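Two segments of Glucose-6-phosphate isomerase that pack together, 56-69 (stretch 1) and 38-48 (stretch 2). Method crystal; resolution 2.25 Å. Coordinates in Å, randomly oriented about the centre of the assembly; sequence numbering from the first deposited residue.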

# COMPACT_ATOMS: atom_id res chain seq x y z
N TYR A 56 15.41 18.07 7.49
CA TYR A 56 14.57 18.01 6.30
C TYR A 56 15.33 18.67 5.16
O TYR A 56 15.65 19.87 5.23
CB TYR A 56 13.25 18.73 6.54
CG TYR A 56 12.19 18.59 5.48
CD1 TYR A 56 11.54 17.38 5.26
CD2 TYR A 56 11.81 19.69 4.70
CE1 TYR A 56 10.55 17.25 4.31
CE2 TYR A 56 10.80 19.57 3.74
CZ TYR A 56 10.18 18.35 3.55
OH TYR A 56 9.18 18.20 2.60
N SER A 57 15.66 17.89 4.13
CA SER A 57 16.37 18.37 2.95
C SER A 57 15.44 18.33 1.75
O SER A 57 14.76 17.32 1.53
CB SER A 57 17.62 17.54 2.66
OG SER A 57 18.50 18.20 1.74
N TYR A 58 15.40 19.42 0.99
CA TYR A 58 14.55 19.52 -0.20
C TYR A 58 15.33 20.10 -1.36
O TYR A 58 14.72 20.68 -2.27
CB TYR A 58 13.29 20.36 0.06
CG TYR A 58 13.56 21.70 0.74
CD1 TYR A 58 13.87 21.76 2.10
CD2 TYR A 58 13.48 22.91 0.04
CE1 TYR A 58 14.10 22.97 2.74
CE2 TYR A 58 13.72 24.13 0.68
CZ TYR A 58 14.03 24.16 2.03
OH TYR A 58 14.27 25.35 2.69
N ALA A 59 16.66 20.00 -1.34
CA ALA A 59 17.45 20.37 -2.51
C ALA A 59 17.07 19.54 -3.74
O ALA A 59 17.31 19.97 -4.87
CB ALA A 59 18.94 20.24 -2.19
N THR A 60 16.47 18.37 -3.54
CA THR A 60 16.04 17.53 -4.66
C THR A 60 14.57 17.76 -5.05
O THR A 60 14.01 16.94 -5.77
CB THR A 60 16.28 16.06 -4.32
OG1 THR A 60 15.74 15.77 -3.02
CG2 THR A 60 17.78 15.75 -4.31
N GLU A 61 13.95 18.83 -4.56
CA GLU A 61 12.68 19.32 -5.10
C GLU A 61 12.97 20.39 -6.16
O GLU A 61 13.99 21.08 -6.09
CB GLU A 61 11.79 19.93 -4.02
CG GLU A 61 11.44 19.01 -2.86
CD GLU A 61 10.22 18.18 -3.12
OE1 GLU A 61 9.64 18.29 -4.22
OE2 GLU A 61 9.86 17.37 -2.23
N ARG A 62 12.07 20.51 -7.13
CA ARG A 62 12.24 21.46 -8.24
C ARG A 62 11.79 22.85 -7.80
O ARG A 62 10.80 23.42 -8.29
CB ARG A 62 11.47 20.99 -9.47
CG ARG A 62 11.94 19.65 -10.01
CD ARG A 62 11.39 19.38 -11.41
NE ARG A 62 12.07 20.15 -12.44
CZ ARG A 62 11.77 20.09 -13.74
NH1 ARG A 62 10.79 19.29 -14.14
NH2 ARG A 62 12.44 20.81 -14.63
N VAL A 63 12.53 23.41 -6.85
CA VAL A 63 12.24 24.73 -6.30
C VAL A 63 13.54 25.52 -6.20
O VAL A 63 14.61 24.96 -5.95
CB VAL A 63 11.54 24.64 -4.92
CG1 VAL A 63 10.13 24.06 -5.08
CG2 VAL A 63 12.35 23.79 -3.95
N ASP A 64 13.45 26.83 -6.43
CA ASP A 64 14.54 27.77 -6.24
C ASP A 64 14.04 28.90 -5.34
O ASP A 64 12.89 28.90 -4.89
CB ASP A 64 15.08 28.30 -7.58
CG ASP A 64 13.98 28.90 -8.47
OD1 ASP A 64 12.89 29.22 -7.95
OD2 ASP A 64 14.21 29.09 -9.69
N ASP A 65 14.92 29.89 -5.09
CA ASP A 65 14.61 30.92 -4.10
C ASP A 65 13.39 31.74 -4.49
O ASP A 65 12.57 32.11 -3.63
CB ASP A 65 15.85 31.81 -3.90
CG ASP A 65 16.97 31.09 -3.16
OD1 ASP A 65 16.73 29.94 -2.70
OD2 ASP A 65 18.07 31.65 -3.01
N ARG A 66 13.24 32.05 -5.78
CA ARG A 66 12.06 32.77 -6.27
C ARG A 66 10.78 32.03 -5.92
O ARG A 66 9.83 32.61 -5.39
CB ARG A 66 12.18 32.94 -7.79
CG ARG A 66 11.09 33.76 -8.45
CD ARG A 66 11.44 34.17 -9.89
NE ARG A 66 11.51 33.02 -10.80
CZ ARG A 66 10.81 32.92 -11.93
NH1 ARG A 66 9.98 33.89 -12.28
NH2 ARG A 66 10.93 31.84 -12.70
N CYS A 67 10.76 30.73 -6.20
CA CYS A 67 9.61 29.88 -5.92
C CYS A 67 9.28 29.82 -4.42
O CYS A 67 8.12 29.92 -4.01
CB CYS A 67 9.90 28.49 -6.47
SG CYS A 67 8.79 27.23 -5.95
N LEU A 68 10.31 29.66 -3.58
CA LEU A 68 10.12 29.58 -2.14
C LEU A 68 9.69 30.92 -1.54
O LEU A 68 9.01 30.94 -0.51
CB LEU A 68 11.40 29.09 -1.46
CG LEU A 68 11.82 27.65 -1.84
CD1 LEU A 68 13.29 27.43 -1.51
CD2 LEU A 68 10.94 26.61 -1.16
N GLU A 69 10.08 32.05 -2.14
CA GLU A 69 9.58 33.32 -1.62
C GLU A 69 8.09 33.46 -1.89
O GLU A 69 7.33 33.89 -1.01
CB GLU A 69 10.35 34.50 -2.22
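Stretch 2, residues 38-48: CLSEERIQKNS

Stretch 2 approaches stretch 1 as a short helix, residues 41-46, whose C-terminal end runs into an extended segment at S48. S40 caps the start of the helix: its OG accepts from R43 N at 3.1 Å, while I44 N, Q45 N, K46 N and N47 N are satisfied by the carbonyls four residues earlier. N47 is the first residue to leave helical geometry, and from there the chain comes alongside the strand at Y56 and S57. S57 and S48 form an antiparallel, non-hydrogen-bonded bridge pair, their CA atoms 4.3 Å apart and both side chains on the same face of the sheet. Next to this pair, Y58 N donates to N47 O at 2.9 Å in a nearly linear bond, and S48 CA lies 3.0 Å from Y56 O in a CA-H...O contact. S48 OG turns back to its own helix and donates to Q45 O at 2.9 Å.

The Y58 ring packs on the helix exit. N47 CB sits over a ring face, 3.7 Å from the centroid of the Y58 ring in a CH-pi contact. Beyond Y58 the chain folds into a type I turn, Y58 to E61, closed by E61 N donating to Y58 O at 3.0 Å. A59 lies against the helix, with its CB 4.2 Å from I44 CG1, and A59 O is 3.4 Å from L39 CD2.

The turn and the loop after it present their carbonyls to R43, which reaches them through a side chain extended through chi3. R43 NE and NH2 both donate to A59 O, at 2.9 and 3.0 Å, and R43 NH1 and NH2 both donate to V63 O, at 2.9 and 2.8 Å. Each of these two carbonyls is therefore held by a pair of guanidinium nitrogens, with NH2 common to both. E61 O also lies near the guanidinium plane, 2.8 Å from R43 NH2. The positive group thus meets main-chain oxygens at its edge, tying the helix to two separate points of the loop without a carboxylate partner in stretch 1.

Farther along, D64 caps the second helix, its OD1 accepting from C67 N at 3.1 Å. A water links the start of this helix to N47, accepting from N47 ND2 at 3.1 Å and donating to D65 OD1 at 2.9 Å. The direct approach here is looser, with D65 OD1 4.5 Å from N47 OD1 and L68 CD1 4.3 Å from that same N47 OD1. Altogether the contact buries 545 Å², summed over both sides, with N47 and A59 the most extensively covered residues.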

# COMPACT_ATOMS: atom_id res chain seq x y z
N CYS A 38 24.02 21.67 -10.44
CA CYS A 38 22.86 22.29 -9.81
C CYS A 38 22.74 21.90 -8.34
O CYS A 38 22.34 22.72 -7.51
CB CYS A 38 21.58 21.93 -10.55
SG CYS A 38 20.05 22.35 -9.66
N LEU A 39 23.07 20.65 -8.00
CA LEU A 39 23.00 20.17 -6.62
C LEU A 39 24.32 20.47 -5.91
O LEU A 39 25.10 19.59 -5.54
CB LEU A 39 22.65 18.69 -6.59
CG LEU A 39 21.27 18.30 -7.14
CD1 LEU A 39 20.97 16.84 -6.83
CD2 LEU A 39 20.17 19.19 -6.59
N SER A 40 24.55 21.77 -5.72
CA SER A 40 25.77 22.30 -5.13
C SER A 40 25.72 22.20 -3.61
O SER A 40 24.67 21.96 -3.00
CB SER A 40 25.96 23.75 -5.53
OG SER A 40 24.94 24.55 -4.97
N GLU A 41 26.88 22.42 -2.99
CA GLU A 41 26.93 22.46 -1.54
C GLU A 41 26.08 23.60 -1.00
O GLU A 41 25.33 23.42 -0.03
CB GLU A 41 28.38 22.59 -1.05
CG GLU A 41 28.57 21.96 0.33
CD GLU A 41 29.63 22.63 1.16
OE1 GLU A 41 30.77 22.80 0.66
OE2 GLU A 41 29.31 22.98 2.32
N GLU A 42 26.16 24.78 -1.62
CA GLU A 42 25.28 25.89 -1.26
C GLU A 42 23.82 25.47 -1.28
O GLU A 42 23.08 25.71 -0.32
CB GLU A 42 25.51 27.08 -2.20
N ARG A 43 23.37 24.84 -2.37
CA ARG A 43 21.95 24.49 -2.44
C ARG A 43 21.58 23.41 -1.43
O ARG A 43 20.48 23.44 -0.87
CB ARG A 43 21.58 24.04 -3.85
CG ARG A 43 20.13 23.65 -3.98
CD ARG A 43 19.81 23.11 -5.35
NE ARG A 43 18.47 22.57 -5.38
CZ ARG A 43 17.37 23.30 -5.53
NH1 ARG A 43 17.46 24.62 -5.65
NH2 ARG A 43 16.17 22.71 -5.56
N ILE A 44 22.49 22.48 -1.16
CA ILE A 44 22.21 21.43 -0.19
C ILE A 44 22.13 22.01 1.22
O ILE A 44 21.29 21.59 2.02
CB ILE A 44 23.26 20.32 -0.31
CG1 ILE A 44 23.02 19.53 -1.59
CG2 ILE A 44 23.23 19.40 0.91
CD1 ILE A 44 24.03 18.43 -1.83
N GLN A 45 22.99 22.99 1.54
CA GLN A 45 22.89 23.66 2.83
C GLN A 45 21.64 24.54 2.90
O GLN A 45 20.86 24.44 3.86
CB GLN A 45 24.14 24.49 3.10
CG GLN A 45 25.41 23.65 3.26
CD GLN A 45 25.47 22.89 4.58
OE1 GLN A 45 25.11 23.42 5.64
NE2 GLN A 45 25.93 21.64 4.52
N LYS A 46 21.42 25.39 1.89
CA LYS A 46 20.32 26.36 1.95
C LYS A 46 18.96 25.66 2.07
O LYS A 46 18.16 26.00 2.95
CB LYS A 46 20.35 27.27 0.72
N ASN A 47 18.68 24.69 1.20
CA ASN A 47 17.35 24.05 1.14
C ASN A 47 17.25 22.89 2.14
O ASN A 47 16.99 21.74 1.80
CB ASN A 47 17.06 23.57 -0.27
CG ASN A 47 16.86 24.70 -1.26
OD1 ASN A 47 17.25 25.84 -1.01
ND2 ASN A 47 16.23 24.41 -2.39
N SER A 48 17.43 23.23 3.42
CA SER A 48 17.28 22.26 4.49
C SER A 48 16.84 22.96 5.78
O SER A 48 16.96 24.18 5.94
CB SER A 48 18.57 21.48 4.74
OG SER A 48 19.52 22.31 5.39
O HOH W 1 16.45 27.23 -3.70